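CDGSH iron-sulfur domain-containing protein 3, mitochondrial (Homo sapiens, PDB 6AVJ) holds two [2Fe-2S] clusters per subunit, can pass them to the apoferrodoxins FDX1 and FDX2, and contributes to iron and reactive-oxygen homeostasis in mitochondria. Local coordinates at residues A[27-32]-A[41-46]; A[67-70]-A[74-77]. The protein carries 2 engineered substitutions. All coordinates share one frame; numbering follows the deposited sequence.

Contact 1 of 2, residues A[27-32]-A[41-46]. With FES (Fe2/s2 (inorganic) cluster), chain D.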
loop_
_atom_site.group_PDB
_atom_site.type_symbol
_atom_site.label_atom_id
_atom_site.label_comp_id
_atom_site.label_asym_id
_atom_site.label_seq_id
_atom_site.Cartn_x
_atom_site.Cartn_y
_atom_site.Cartn_z
ATOM N N CYS A 27 -3.485 -1.125 -5.044
ATOM C CA CYS A 27 -3.958 -0.319 -6.169
ATOM C C CYS A 27 -3.847 1.189 -5.943
ATOM O O CYS A 27 -3.925 1.955 -6.921
ATOM C CB CYS A 27 -5.420 -0.687 -6.522
ATOM S SG CYS A 27 -6.645 -0.043 -5.281
ATOM N N GLY A 28 -3.633 1.631 -4.703
ATOM C CA GLY A 28 -3.559 3.034 -4.350
ATOM C C GLY A 28 -4.884 3.756 -4.146
ATOM O O GLY A 28 -4.866 4.947 -3.823
ATOM N N ARG A 29 -6.019 3.072 -4.258
ATOM C CA ARG A 29 -7.313 3.745 -4.236
ATOM C C ARG A 29 -8.029 3.662 -2.888
ATOM O O ARG A 29 -9.000 4.379 -2.675
ATOM C CB ARG A 29 -8.215 3.155 -5.336
ATOM C CG ARG A 29 -7.664 3.480 -6.789
ATOM C CD ARG A 29 -8.413 2.770 -7.945
ATOM N NE ARG A 29 -7.771 3.224 -9.185
ATOM C CZ ARG A 29 -8.094 4.347 -9.826
ATOM N NH1 ARG A 29 -9.090 5.086 -9.389
ATOM N NH2 ARG A 29 -7.428 4.715 -10.914
ATOM N N SER A 30 -7.627 2.770 -2.003
ATOM C CA SER A 30 -8.317 2.658 -0.728
ATOM C C SER A 30 -8.319 4.001 -0.003
ATOM O O SER A 30 -7.317 4.725 0.014
ATOM C CB SER A 30 -7.663 1.637 0.174
ATOM O OG SER A 30 -8.341 1.711 1.464
ATOM N N LYS A 31 -9.458 4.321 0.609
ATOM C CA LYS A 31 -9.537 5.476 1.493
ATOM C C LYS A 31 -9.221 5.100 2.944
ATOM O O LYS A 31 -9.369 5.943 3.832
ATOM C CB LYS A 31 -10.925 6.133 1.395
ATOM C CG LYS A 31 -11.433 6.352 -0.051
ATOM C CD LYS A 31 -10.418 7.012 -0.964
ATOM C CE LYS A 31 -9.919 8.356 -0.434
ATOM N NZ LYS A 31 -8.857 8.986 -1.337
ATOM N N LYS A 32 -8.783 3.853 3.204
ATOM C CA LYS A 32 -8.326 3.445 4.541
ATOM C C LYS A 32 -6.887 2.941 4.464
ATOM O O LYS A 32 -6.571 1.827 4.916
ATOM C CB LYS A 32 -9.262 2.378 5.143
ATOM C CG LYS A 32 -10.761 2.797 4.987
ATOM C CD LYS A 32 -11.611 2.567 6.220
ATOM C CE LYS A 32 -11.938 1.080 6.409
ATOM N NZ LYS A 32 -12.664 0.811 7.712
ATOM N N PHE A 41 -12.201 -3.531 -6.099
ATOM C CA PHE A 41 -13.308 -4.337 -6.610
ATOM C C PHE A 41 -14.452 -3.467 -7.121
ATOM O O PHE A 41 -15.022 -3.753 -8.180
ATOM C CB PHE A 41 -13.845 -5.298 -5.514
ATOM C CG PHE A 41 -12.794 -6.178 -4.897
ATOM C CD1 PHE A 41 -12.735 -6.359 -3.503
ATOM C CD2 PHE A 41 -11.844 -6.841 -5.696
ATOM C CE1 PHE A 41 -11.753 -7.178 -2.924
ATOM C CE2 PHE A 41 -10.863 -7.662 -5.112
ATOM C CZ PHE A 41 -10.824 -7.822 -3.733
ATOM N N PHE A 42 -14.823 -2.433 -6.351
ATOM C CA PHE A 42 -15.962 -1.583 -6.708
ATOM C C PHE A 42 -15.707 -0.842 -8.009
ATOM O O PHE A 42 -16.657 -0.535 -8.744
ATOM C CB PHE A 42 -16.251 -0.547 -5.603
ATOM C CG PHE A 42 -16.445 -1.145 -4.217
ATOM C CD1 PHE A 42 -17.062 -2.369 -4.051
ATOM C CD2 PHE A 42 -15.985 -0.484 -3.099
ATOM C CE1 PHE A 42 -17.233 -2.917 -2.776
ATOM C CE2 PHE A 42 -16.148 -1.022 -1.826
ATOM C CZ PHE A 42 -16.776 -2.244 -1.671
ATOM N N GLN A 43 -14.442 -0.502 -8.272
ATOM C CA GLN A 43 -14.015 0.199 -9.477
ATOM C C GLN A 43 -13.518 -0.752 -10.550
ATOM O O GLN A 43 -12.996 -0.305 -11.581
ATOM C CB GLN A 43 -12.939 1.227 -9.110
ATOM C CG GLN A 43 -13.428 2.276 -8.138
ATOM C CD GLN A 43 -12.363 3.348 -7.760
ATOM O OE1 GLN A 43 -11.574 3.755 -8.577
ATOM N NE2 GLN A 43 -12.446 3.862 -6.558
ATOM N N ARG A 44 -13.673 -2.059 -10.337
ATOM C CA ARG A 44 -13.336 -3.070 -11.350
ATOM C C ARG A 44 -11.932 -2.847 -11.931
ATOM O O ARG A 44 -11.705 -2.852 -13.139
ATOM C CB ARG A 44 -14.427 -3.131 -12.424
ATOM C CG ARG A 44 -15.806 -3.509 -11.814
ATOM C CD ARG A 44 -16.924 -3.843 -12.840
ATOM N NE ARG A 44 -16.603 -5.035 -13.620
ATOM C CZ ARG A 44 -16.222 -5.029 -14.891
ATOM N NH1 ARG A 44 -16.142 -3.902 -15.572
ATOM N NH2 ARG A 44 -15.918 -6.161 -15.493
ATOM N N THR A 45 -10.956 -2.699 -11.038
ATOM C CA THR A 45 -9.601 -2.428 -11.486
ATOM C C THR A 45 -8.892 -3.659 -12.045
ATOM O O THR A 45 -7.842 -3.509 -12.654
ATOM C CB THR A 45 -8.727 -1.901 -10.342
ATOM O OG1 THR A 45 -8.567 -2.931 -9.341
ATOM C CG2 THR A 45 -9.315 -0.637 -9.701
ATOM N N GLY A 46 -9.371 -4.862 -11.748
ATOM C CA GLY A 46 -8.617 -6.070 -12.017
ATOM C C GLY A 46 -7.548 -6.372 -10.990
ATOM O O GLY A 46 -6.897 -7.418 -11.097
HETATM FE FE1 FES D . -8.268 -3.125 -2.468
HETATM FE FE2 FES D . -6.578 -1.117 -3.109
HETATM S S1 FES D . -6.174 -3.256 -3.282
HETATM S S2 FES D . -8.592 -0.947 -2.250
HETATM O O HOH W 1 -10.368 6.133 -6.559
#

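Contact 2 of 2, residues A[67-70]-A[74-77]. With FES (Fe2/s2 (inorganic) cluster), chain E.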
loop_
_atom_site.group_PDB
_atom_site.type_symbol
_atom_site.label_atom_id
_atom_site.label_comp_id
_atom_site.label_asym_id
_atom_site.label_seq_id
_atom_site.Cartn_x
_atom_site.Cartn_y
_atom_site.Cartn_z
ATOM N N ALA A 67 4.991 1.938 -4.779
ATOM C CA ALA A 67 6.137 1.620 -5.616
ATOM C C ALA A 67 7.224 0.806 -4.911
ATOM O O ALA A 67 8.281 0.575 -5.509
ATOM C CB ALA A 67 6.749 2.915 -6.151
ATOM N N THR A 68 7.005 0.348 -3.677
ATOM C CA THR A 68 8.060 -0.400 -2.994
ATOM C C THR A 68 8.476 -1.649 -3.803
ATOM O O THR A 68 7.662 -2.298 -4.467
ATOM C CB THR A 68 7.597 -0.842 -1.614
ATOM O OG1 THR A 68 8.643 -1.643 -1.030
ATOM C CG2 THR A 68 6.302 -1.678 -1.710
ATOM N N GLN A 69 9.743 -2.035 -3.683
ATOM C CA GLN A 69 10.223 -3.269 -4.275
ATOM C C GLN A 69 10.086 -4.446 -3.327
ATOM O O GLN A 69 10.324 -5.572 -3.759
ATOM C CB GLN A 69 11.694 -3.107 -4.733
ATOM C CG GLN A 69 11.869 -2.112 -5.931
ATOM C CD GLN A 69 11.604 -2.761 -7.302
ATOM O OE1 GLN A 69 11.638 -4.010 -7.464
ATOM N NE2 GLN A 69 11.316 -1.917 -8.288
ATOM N N ARG A 70 9.639 -4.208 -2.099
ATOM C CA ARG A 70 9.436 -5.272 -1.122
ATOM C C ARG A 70 8.038 -5.169 -0.478
ATOM O O ARG A 70 7.914 -5.014 0.731
ATOM C CB ARG A 70 10.543 -5.225 -0.062
ATOM C CG ARG A 70 11.948 -5.266 -0.654
ATOM C CD ARG A 70 13.047 -5.350 0.393
ATOM N NE ARG A 70 14.320 -5.732 -0.216
ATOM C CZ ARG A 70 15.504 -5.636 0.383
ATOM N NH1 ARG A 70 15.591 -5.169 1.621
ATOM N NH2 ARG A 70 16.602 -6.005 -0.259
ATOM N N CYS A 74 7.337 -0.626 3.298
ATOM C CA CYS A 74 8.083 0.538 2.812
ATOM C C CYS A 74 9.544 0.149 2.685
ATOM O O CYS A 74 10.119 -0.421 3.614
ATOM C CB CYS A 74 7.967 1.709 3.798
ATOM S SG CYS A 74 8.880 3.193 3.291
ATOM N N ASP A 75 10.131 0.394 1.529
ATOM C CA ASP A 75 11.560 0.168 1.376
ATOM C C ASP A 75 12.280 1.462 1.046
ATOM O O ASP A 75 13.411 1.422 0.563
ATOM C CB ASP A 75 11.847 -0.902 0.320
ATOM C CG ASP A 75 11.584 -0.434 -1.099
ATOM O OD1 ASP A 75 11.072 0.701 -1.318
ATOM O OD2 ASP A 75 11.871 -1.226 -2.034
ATOM N N GLY A 76 11.631 2.611 1.229
ATOM C CA GLY A 76 12.299 3.876 1.011
ATOM C C GLY A 76 12.307 4.359 -0.428
ATOM O O GLY A 76 12.862 5.434 -0.699
ATOM N N THR A 77 11.691 3.610 -1.342
ATOM C CA THR A 77 11.464 4.101 -2.706
ATOM C C THR A 77 10.719 5.432 -2.686
ATOM O O THR A 77 10.982 6.302 -3.518
ATOM C CB THR A 77 10.687 3.059 -3.532
ATOM O OG1 THR A 77 11.427 1.855 -3.582
ATOM C CG2 THR A 77 10.476 3.508 -4.982
HETATM FE FE1 FES E . 7.904 4.010 1.316
HETATM FE FE2 FES E . 6.144 3.259 -0.691
HETATM S S1 FES E . 5.736 4.483 1.121
HETATM S S2 FES E . 8.274 2.730 -0.444
#

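Contact 1 of 2, residues A[27-32]-A[41-46]
Arg29 reaches over to Gln43 and Thr45, joining the first cluster-binding loop of the CDGSH (NEET) fold to the turn that ends helix 39-42. That turn is a Schellman motif with Arg44, at positive phi, in the C-prime place. The tighter side lies inward. There the methyl CG2 of the buried Thr45 packs against Arg29 CD at 3.9 Å. A threonine suits this spot because its other branch, OG1, turns back to the chain: with chi1 at 65° it lies between the backbone N and carbonyl carbon and hydrogen-bonds to O of the engineered Cys40 and to Leu47 N. Cys27 SG binds the iron FE2 of the cluster, as does Cys25, and accepts a hydrogen bond from Arg29 N (3.3 Å), so the loop carrying the arginine is tied to the metal ligand.

The outer side is looser. Arg29 is extended from CG to NE, long enough to bring its guanidinium to the exposed Gln43, whose amide is turned 77° from it. Arg29 NH1 gives Gln43 OE1 a weak, bent bond of 2.9 Å, and one water accepts from both groups, at 3.1 Å from Gln43 NE2 and, weakly, at 3.3 Å from Arg29 NH1.

Contact 2 of 2, residues A[67-70]-A[74-77]
One hydrogen bond joins Asp75 to the turn at Thr68-Gln69, and most of the others brace each segment from within. Across the contact, Gln69 N donates to Asp75 OD2 at 2.8 Å, approaching from well above the carboxylate plane (51° out of it). The other oxygen looks back to its own segment: Asp75 OD1 takes Thr77 N, closing an Asx turn, and also Thr77 OG1 at 2.6 Å, which comes in on the syn side. A chi1 of 72° tucks the Asp75 carboxylate back over its own backbone, and from there this short group can serve both segments. With Asp75 replaced by an alanine, Gln69 N and Thr77 N would probably both lose their acceptor, and the Thr77 hydroxyl would be set free to turn.

Thr68 forms the matching turn on its side: its OG1 accepts from Arg70 N at 3.0 Å, an ST turn, and is also hydrogen-bonded to Tyr73 O.

These residues belong to the second CDGSH-type motif of the chain, Cys74-Asp75-Gly76-Thr77, followed by the engineered Cys78. Metal binding comes from Cys74, whose SG holds the iron FE1 together with Cys78. Gly76 follows at positive phi (85°), where a side chain would collide with O of Asp75, which explains the glycine, and its N gives Cys74 SG a weak bond.

Van der Waals contacts fill in the rest. The methyl CG2 of Thr77 rests on Ala67, 3.7 Å from its O and 4.0 Å from its CB, a small residue that leaves room for the methyl, while Thr68 CB lies 3.8 Å from cluster sulfide S2.

Overall arrangement
The two contacts come in series along the chain, 27-32/41-46 first and 67-70/74-77 second, and lie on opposite sides of its centre. Their centres are 20 Å apart and their nearest atoms about 9 Å, so they do not touch. Each belongs to a separate [2Fe-2S] site: contact 1 follows strand 21-24 and includes the end of helix 39-42, whereas contact 2 lies in the loop between strand 58-62 and helix 81-84. Those strands pair in different antiparallel sheets, 21-24 with 50-53 and 58-62 with 12-16. A single chain thus carries two cluster-binding motifs, consistent with a monomer that holds both clusters itself.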